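Ferredoxin--NADP reductase, apicoplast (Plasmodium falciparum, PDB 3JQQ) transfers electrons between ferredoxin and NADP(H) through a bound FAD in the apicoplast, and may serve the last step of isoprenoid precursor synthesis. Local coordinates at residues Y36-N41 with D149-T154; F160-D165 with K190-Y195. The protein carries 1 engineered substitution. All blocks are in the same frame, centred on the assembly; numbering follows the deposited sequence.

Interaction 1: Y36-N41 with D149-T154; sequences YHLEIN and DDIYLT
Inside the antiparallel beta barrel of the FAD-binding domain, Ile40 of strand 35-41 meets Ile151 and Leu153 of strand 150-157. The two strands are not paired: strand 16-25 lies between them in the sheet, and the short segments cross at 81° with axes 9.0 Å apart. No hydrogen bond links them, and the contact is purely methyl against methyl. Ile40 divides its work between its branches. CG2, held anti to the backbone N by chi1 of -67°, reaches Leu153 tip to tip, with Ile40 CG2 4.1 Å from Leu153 CD2. The side chains of Ile40 and Ile151 cross at about a right angle, and CD1 of Ile40 lies 4.1 Å from both Ile151 CG2 and Ile151 CD1. Leu38, two residues earlier on the same strand face, extends the patch by setting CD1 4.3 Å from Ile151 CD1. All four side chains are buried. Cys18 of the intervening strand lies against both Ile40 and Leu153, and Ile56 of strand 53-56 covers Ile151 and Leu153. Leu38 also packs on Ile118, an FAD-binding residue. Such an aliphatic interior, closed by side chains from strands that are not neighbours, is typical of the ferredoxin reductase-type FAD-binding barrel.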
loop_
_atom_site.group_PDB
_atom_site.type_symbol
_atom_site.label_atom_id
_atom_site.label_comp_id
_atom_site.label_asym_id
_atom_site.label_seq_id
_atom_site.Cartn_x
_atom_site.Cartn_y
_atom_site.Cartn_z
ATOM N N TYR B 36 6.159 -15.882 -2.928
ATOM C CA TYR B 36 6.018 -17.197 -3.527
ATOM C C TYR B 36 5.504 -17.119 -4.956
ATOM O O TYR B 36 4.550 -16.397 -5.257
ATOM C CB TYR B 36 5.124 -18.096 -2.658
ATOM C CG TYR B 36 5.780 -18.471 -1.349
ATOM C CD1 TYR B 36 5.493 -17.778 -0.178
ATOM C CD2 TYR B 36 6.716 -19.496 -1.289
ATOM C CE1 TYR B 36 6.110 -18.107 1.020
ATOM C CE2 TYR B 36 7.339 -19.833 -0.096
ATOM C CZ TYR B 36 7.030 -19.131 1.053
ATOM O OH TYR B 36 7.641 -19.457 2.242
ATOM N N HIS B 37 6.175 -17.851 -5.837
ATOM C CA HIS B 37 5.738 -18.033 -7.210
ATOM C C HIS B 37 4.856 -19.273 -7.262
ATOM O O HIS B 37 5.306 -20.372 -6.938
ATOM C CB HIS B 37 6.959 -18.207 -8.116
ATOM C CG HIS B 37 6.650 -18.785 -9.463
ATOM N ND1 HIS B 37 6.211 -18.017 -10.520
ATOM C CD2 HIS B 37 6.745 -20.052 -9.934
ATOM C CE1 HIS B 37 6.041 -18.785 -11.582
ATOM N NE2 HIS B 37 6.358 -20.025 -11.252
ATOM N N LEU B 38 3.596 -19.095 -7.645
ATOM C CA LEU B 38 2.663 -20.214 -7.726
ATOM C C LEU B 38 2.465 -20.653 -9.170
ATOM O O LEU B 38 2.106 -19.844 -10.022
ATOM C CB LEU B 38 1.302 -19.834 -7.132
ATOM C CG LEU B 38 1.201 -19.399 -5.667
ATOM C CD1 LEU B 38 -0.233 -19.029 -5.319
ATOM C CD2 LEU B 38 1.706 -20.498 -4.739
ATOM N N GLU B 39 2.700 -21.931 -9.450
ATOM C CA GLU B 39 2.279 -22.492 -10.725
ATOM C C GLU B 39 0.893 -23.094 -10.532
ATOM O O GLU B 39 0.679 -23.902 -9.628
ATOM C CB GLU B 39 3.273 -23.534 -11.257
ATOM C CG GLU B 39 3.137 -23.770 -12.765
ATOM C CD GLU B 39 4.178 -24.722 -13.333
ATOM O OE1 GLU B 39 5.320 -24.743 -12.824
ATOM O OE2 GLU B 39 3.850 -25.444 -14.301
ATOM N N ILE B 40 -0.051 -22.679 -11.372
ATOM C CA ILE B 40 -1.449 -23.057 -11.199
ATOM C C ILE B 40 -2.037 -23.730 -12.438
ATOM O O ILE B 40 -1.984 -23.188 -13.539
ATOM C CB ILE B 40 -2.306 -21.841 -10.814
ATOM C CG1 ILE B 40 -1.929 -21.346 -9.414
ATOM C CG2 ILE B 40 -3.790 -22.195 -10.876
ATOM C CD1 ILE B 40 -2.682 -20.114 -8.974
ATOM N N ASN B 41 -2.594 -24.929 -12.240
ATOM C CA ASN B 41 -3.259 -25.666 -13.310
ATOM C C ASN B 41 -4.745 -25.335 -13.330
ATOM O O ASN B 41 -5.472 -25.620 -12.377
ATOM C CB ASN B 41 -3.041 -27.173 -13.146
ATOM C CG ASN B 41 -3.536 -27.977 -14.342
ATOM O OD1 ASN B 41 -4.681 -27.837 -14.783
ATOM N ND2 ASN B 41 -2.674 -28.841 -14.879
ATOM N N ASP B 149 -3.143 -28.410 -3.507
ATOM C CA ASP B 149 -4.309 -27.807 -2.864
ATOM C C ASP B 149 -5.227 -27.156 -3.897
ATOM O O ASP B 149 -4.782 -26.777 -4.981
ATOM C CB ASP B 149 -3.886 -26.750 -1.841
ATOM C CG ASP B 149 -3.584 -27.339 -0.480
ATOM O OD1 ASP B 149 -3.668 -28.576 -0.332
ATOM O OD2 ASP B 149 -3.263 -26.563 0.443
ATOM N N ASP B 150 -6.505 -27.029 -3.551
ATOM C CA ASP B 150 -7.452 -26.268 -4.360
ATOM C C ASP B 150 -7.214 -24.767 -4.180
ATOM O O ASP B 150 -6.952 -24.302 -3.073
ATOM C CB ASP B 150 -8.896 -26.598 -3.960
ATOM C CG ASP B 150 -9.332 -27.988 -4.401
ATOM O OD1 ASP B 150 -8.622 -28.619 -5.210
ATOM O OD2 ASP B 150 -10.399 -28.449 -3.939
ATOM N N ILE B 151 -7.295 -24.023 -5.273
ATOM C CA ILE B 151 -7.283 -22.565 -5.209
ATOM C C ILE B 151 -8.299 -22.020 -6.212
ATOM O O ILE B 151 -8.387 -22.505 -7.344
ATOM C CB ILE B 151 -5.876 -21.978 -5.464
ATOM C CG1 ILE B 151 -5.862 -20.471 -5.192
ATOM C CG2 ILE B 151 -5.412 -22.280 -6.881
ATOM C CD1 ILE B 151 -4.491 -19.830 -5.334
ATOM N N TYR B 152 -9.082 -21.031 -5.790
ATOM C CA TYR B 152 -10.195 -20.543 -6.603
ATOM C C TYR B 152 -9.941 -19.158 -7.204
ATOM O O TYR B 152 -9.740 -18.177 -6.482
ATOM C CB TYR B 152 -11.497 -20.565 -5.797
ATOM C CG TYR B 152 -11.937 -21.956 -5.389
ATOM C CD1 TYR B 152 -11.339 -22.613 -4.319
ATOM C CD2 TYR B 152 -12.952 -22.615 -6.074
ATOM C CE1 TYR B 152 -11.738 -23.885 -3.943
ATOM C CE2 TYR B 152 -13.358 -23.887 -5.706
ATOM C CZ TYR B 152 -12.747 -24.517 -4.640
ATOM O OH TYR B 152 -13.149 -25.780 -4.270
ATOM N N LEU B 153 -9.956 -19.104 -8.535
ATOM C CA LEU B 153 -9.643 -17.894 -9.296
ATOM C C LEU B 153 -10.884 -17.195 -9.852
ATOM O O LEU B 153 -11.876 -17.843 -10.197
ATOM C CB LEU B 153 -8.716 -18.222 -10.476
ATOM C CG LEU B 153 -7.212 -18.487 -10.304
ATOM C CD1 LEU B 153 -6.562 -17.466 -9.385
ATOM C CD2 LEU B 153 -6.952 -19.897 -9.806
ATOM N N THR B 154 -10.805 -15.870 -9.943
ATOM C CA THR B 154 -11.766 -15.065 -10.690
ATOM C C THR B 154 -10.989 -14.308 -11.766
ATOM O O THR B 154 -9.767 -14.185 -11.671
ATOM C CB THR B 154 -12.470 -14.038 -9.792
ATOM O OG1 THR B 154 -11.532 -13.030 -9.391
ATOM C CG2 THR B 154 -13.060 -14.709 -8.559
#

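Interaction 2: F160-D165 with K190-Y195; sequences FNLPND and KKLFAY
Leu162 points its CB at the end of helix 183-192, where Lys191 and Leu192 receive it. From CB the chain runs to CG, which stands anti to the carbonyl carbon (chi1 -67°), and the extended chi2 of -179° carries CD1 farther out toward the helix. This one methyl makes both contacts: Leu162 CD1 lies 4.0 Å from Leu192 CD2 and 4.1 Å from Lys191 CD. The two leucine side chains approach obliquely, methyl to methyl. Lys191 instead slides past Leu162 in the opposite direction, offering the aliphatic part of its chain. Loop 160-165 leads out of barrel strand 150-157 toward helix 166-169 and lays Leu162 against the parallel sheet and helix 183-192 of the NADP-binding domain, as in the two-domain reductase fold. Phe173 of the central strand 173-178 touches both Leu162 and Leu192, while Phe188 and Tyr282 add aromatic cover to Leu162. Farther along the lysine, chi4 of 60° bends the chain so that NZ turns off the line of the methylenes beyond CD. Past Leu192 the helix ends in a Schellman motif: Tyr195 N bonds to Lys190 O at 3.0 Å, Ala194 N bonds weakly to Lys191 O at 3.5 Å, and Ala194 has positive phi.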
loop_
_atom_site.group_PDB
_atom_site.type_symbol
_atom_site.label_atom_id
_atom_site.label_comp_id
_atom_site.label_asym_id
_atom_site.label_seq_id
_atom_site.Cartn_x
_atom_site.Cartn_y
_atom_site.Cartn_z
ATOM N N PHE B 160 -4.257 -3.620 -18.483
ATOM C CA PHE B 160 -2.830 -3.329 -18.513
ATOM C C PHE B 160 -2.172 -4.235 -19.551
ATOM O O PHE B 160 -1.341 -5.077 -19.218
ATOM C CB PHE B 160 -2.241 -3.575 -17.123
ATOM C CG PHE B 160 -0.917 -2.905 -16.885
ATOM C CD1 PHE B 160 -0.789 -1.529 -16.989
ATOM C CD2 PHE B 160 0.187 -3.645 -16.525
ATOM C CE1 PHE B 160 0.429 -0.914 -16.759
ATOM C CE2 PHE B 160 1.405 -3.038 -16.292
ATOM C CZ PHE B 160 1.531 -1.675 -16.407
ATOM N N ASN B 161 -2.553 -4.049 -20.811
ATOM C CA ASN B 161 -2.202 -4.989 -21.872
ATOM C C ASN B 161 -1.301 -4.431 -22.968
ATOM O O ASN B 161 -1.205 -3.217 -23.157
ATOM C CB ASN B 161 -3.473 -5.550 -22.508
ATOM C CG ASN B 161 -4.322 -6.320 -21.522
ATOM O OD1 ASN B 161 -3.851 -7.263 -20.883
ATOM N ND2 ASN B 161 -5.586 -5.930 -21.396
ATOM N N LEU B 162 -0.650 -5.339 -23.699
ATOM C CA LEU B 162 0.167 -4.968 -24.848
ATOM C C LEU B 162 -0.700 -4.485 -26.005
ATOM O O LEU B 162 -1.865 -4.868 -26.120
ATOM C CB LEU B 162 0.999 -6.155 -25.323
ATOM C CG LEU B 162 2.110 -6.678 -24.414
ATOM C CD1 LEU B 162 2.829 -7.838 -25.083
ATOM C CD2 LEU B 162 3.090 -5.568 -24.066
ATOM N N PRO B 163 -0.128 -3.628 -26.865
ATOM C CA PRO B 163 -0.738 -3.283 -28.146
ATOM C C PRO B 163 -0.948 -4.551 -28.971
ATOM O O PRO B 163 -0.076 -5.419 -28.992
ATOM C CB PRO B 163 0.317 -2.394 -28.806
ATOM C CG PRO B 163 1.079 -1.805 -27.667
ATOM C CD PRO B 163 1.104 -2.863 -26.607
ATOM N N ASN B 164 -2.089 -4.649 -29.648
ATOM C CA ASN B 164 -2.491 -5.896 -30.307
ATOM C C ASN B 164 -1.638 -6.351 -31.496
ATOM O O ASN B 164 -1.896 -7.406 -32.074
ATOM C CB ASN B 164 -3.973 -5.848 -30.706
ATOM C CG ASN B 164 -4.321 -4.627 -31.537
ATOM O OD1 ASN B 164 -3.847 -3.521 -31.272
ATOM N ND2 ASN B 164 -5.165 -4.822 -32.545
ATOM N N ASP B 165 -0.625 -5.569 -31.856
ATOM C CA ASP B 165 0.239 -5.921 -32.982
ATOM C C ASP B 165 1.713 -5.713 -32.643
ATOM O O ASP B 165 2.547 -5.542 -33.531
ATOM C CB ASP B 165 -0.134 -5.091 -34.212
ATOM C CG ASP B 165 -0.140 -3.602 -33.926
ATOM O OD1 ASP B 165 0.368 -3.199 -32.858
ATOM O OD2 ASP B 165 -0.653 -2.833 -34.767
ATOM N N LYS B 190 7.671 -13.014 -21.927
ATOM C CA LYS B 190 7.469 -14.408 -22.295
ATOM C C LYS B 190 6.709 -14.521 -23.612
ATOM O O LYS B 190 6.974 -15.420 -24.408
ATOM C CB LYS B 190 6.751 -15.169 -21.176
ATOM C CG LYS B 190 7.641 -15.471 -19.977
ATOM C CD LYS B 190 6.839 -16.047 -18.817
ATOM C CE LYS B 190 7.744 -16.436 -17.657
ATOM N NZ LYS B 190 6.956 -16.886 -16.481
ATOM N N LYS B 191 5.772 -13.607 -23.848
ATOM C CA LYS B 191 5.057 -13.595 -25.122
ATOM C C LYS B 191 5.941 -13.087 -26.258
ATOM O O LYS B 191 6.014 -13.702 -27.320
ATOM C CB LYS B 191 3.782 -12.752 -25.048
ATOM C CG LYS B 191 3.107 -12.574 -26.404
ATOM C CD LYS B 191 1.890 -11.669 -26.326
ATOM C CE LYS B 191 1.374 -11.318 -27.717
ATOM N NZ LYS B 191 0.969 -12.524 -28.496
ATOM N N LEU B 192 6.614 -11.964 -26.025
ATOM C CA LEU B 192 7.409 -11.313 -27.063
ATOM C C LEU B 192 8.610 -12.150 -27.502
ATOM O O LEU B 192 8.886 -12.274 -28.696
ATOM C CB LEU B 192 7.876 -9.930 -26.594
ATOM C CG LEU B 192 6.798 -8.913 -26.203
ATOM C CD1 LEU B 192 7.399 -7.774 -25.388
ATOM C CD2 LEU B 192 6.081 -8.370 -27.430
ATOM N N PHE B 193 9.321 -12.722 -26.537
ATOM C CA PHE B 193 10.540 -13.473 -26.832
ATOM C C PHE B 193 10.298 -14.978 -26.950
ATOM O O PHE B 193 11.245 -15.762 -27.003
ATOM C CB PHE B 193 11.617 -13.192 -25.781
ATOM C CG PHE B 193 12.122 -11.775 -25.791
ATOM C CD1 PHE B 193 12.661 -11.224 -26.942
ATOM C CD2 PHE B 193 12.074 -10.998 -24.642
ATOM C CE1 PHE B 193 13.129 -9.922 -26.952
ATOM C CE2 PHE B 193 12.543 -9.699 -24.644
ATOM C CZ PHE B 193 13.072 -9.160 -25.800
ATOM N N ALA B 194 9.030 -15.373 -26.983
ATOM C CA ALA B 194 8.650 -16.778 -27.164
ATOM C C ALA B 194 9.221 -17.714 -26.095
ATOM O O ALA B 194 9.554 -18.865 -26.381
ATOM C CB ALA B 194 9.042 -17.258 -28.555
ATOM N N TYR B 195 9.313 -17.220 -24.863
ATOM C CA TYR B 195 9.893 -17.974 -23.759
ATOM C C TYR B 195 9.335 -19.385 -23.611
ATOM O O TYR B 195 8.123 -19.589 -23.589
ATOM C CB TYR B 195 9.716 -17.234 -22.434
ATOM C CG TYR B 195 10.513 -17.823 -21.298
ATOM C CD1 TYR B 195 11.823 -17.424 -21.071
ATOM C CD2 TYR B 195 9.966 -18.785 -20.454
ATOM C CE1 TYR B 195 12.568 -17.960 -20.040
ATOM C CE2 TYR B 195 10.706 -19.330 -19.413
ATOM C CZ TYR B 195 12.008 -18.911 -19.213
ATOM O OH TYR B 195 12.760 -19.434 -18.180
#

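Overall arrangement
Interaction 1 comes first in sequence and is complete before interaction 2 begins; their centres are 23 Å apart and their nearest atoms about 5 Å, without touching. Strand 150-157 connects them: its first residues, 150-154, take part in interaction 1, and the loop that follows it contains 160-165. Interaction 1 lies wholly within the antiparallel barrel that carries FAD. Interaction 2 joins the chain leaving that barrel to helix 183-192, beside the parallel sheet of the NADP-binding domain. The pair thus traces the path from the interior of one domain to the packing against the other. The two domains together hold FAD and the adenosine-2'-5'-diphosphate bound in this structure, although interaction 2 itself touches neither nucleotide site.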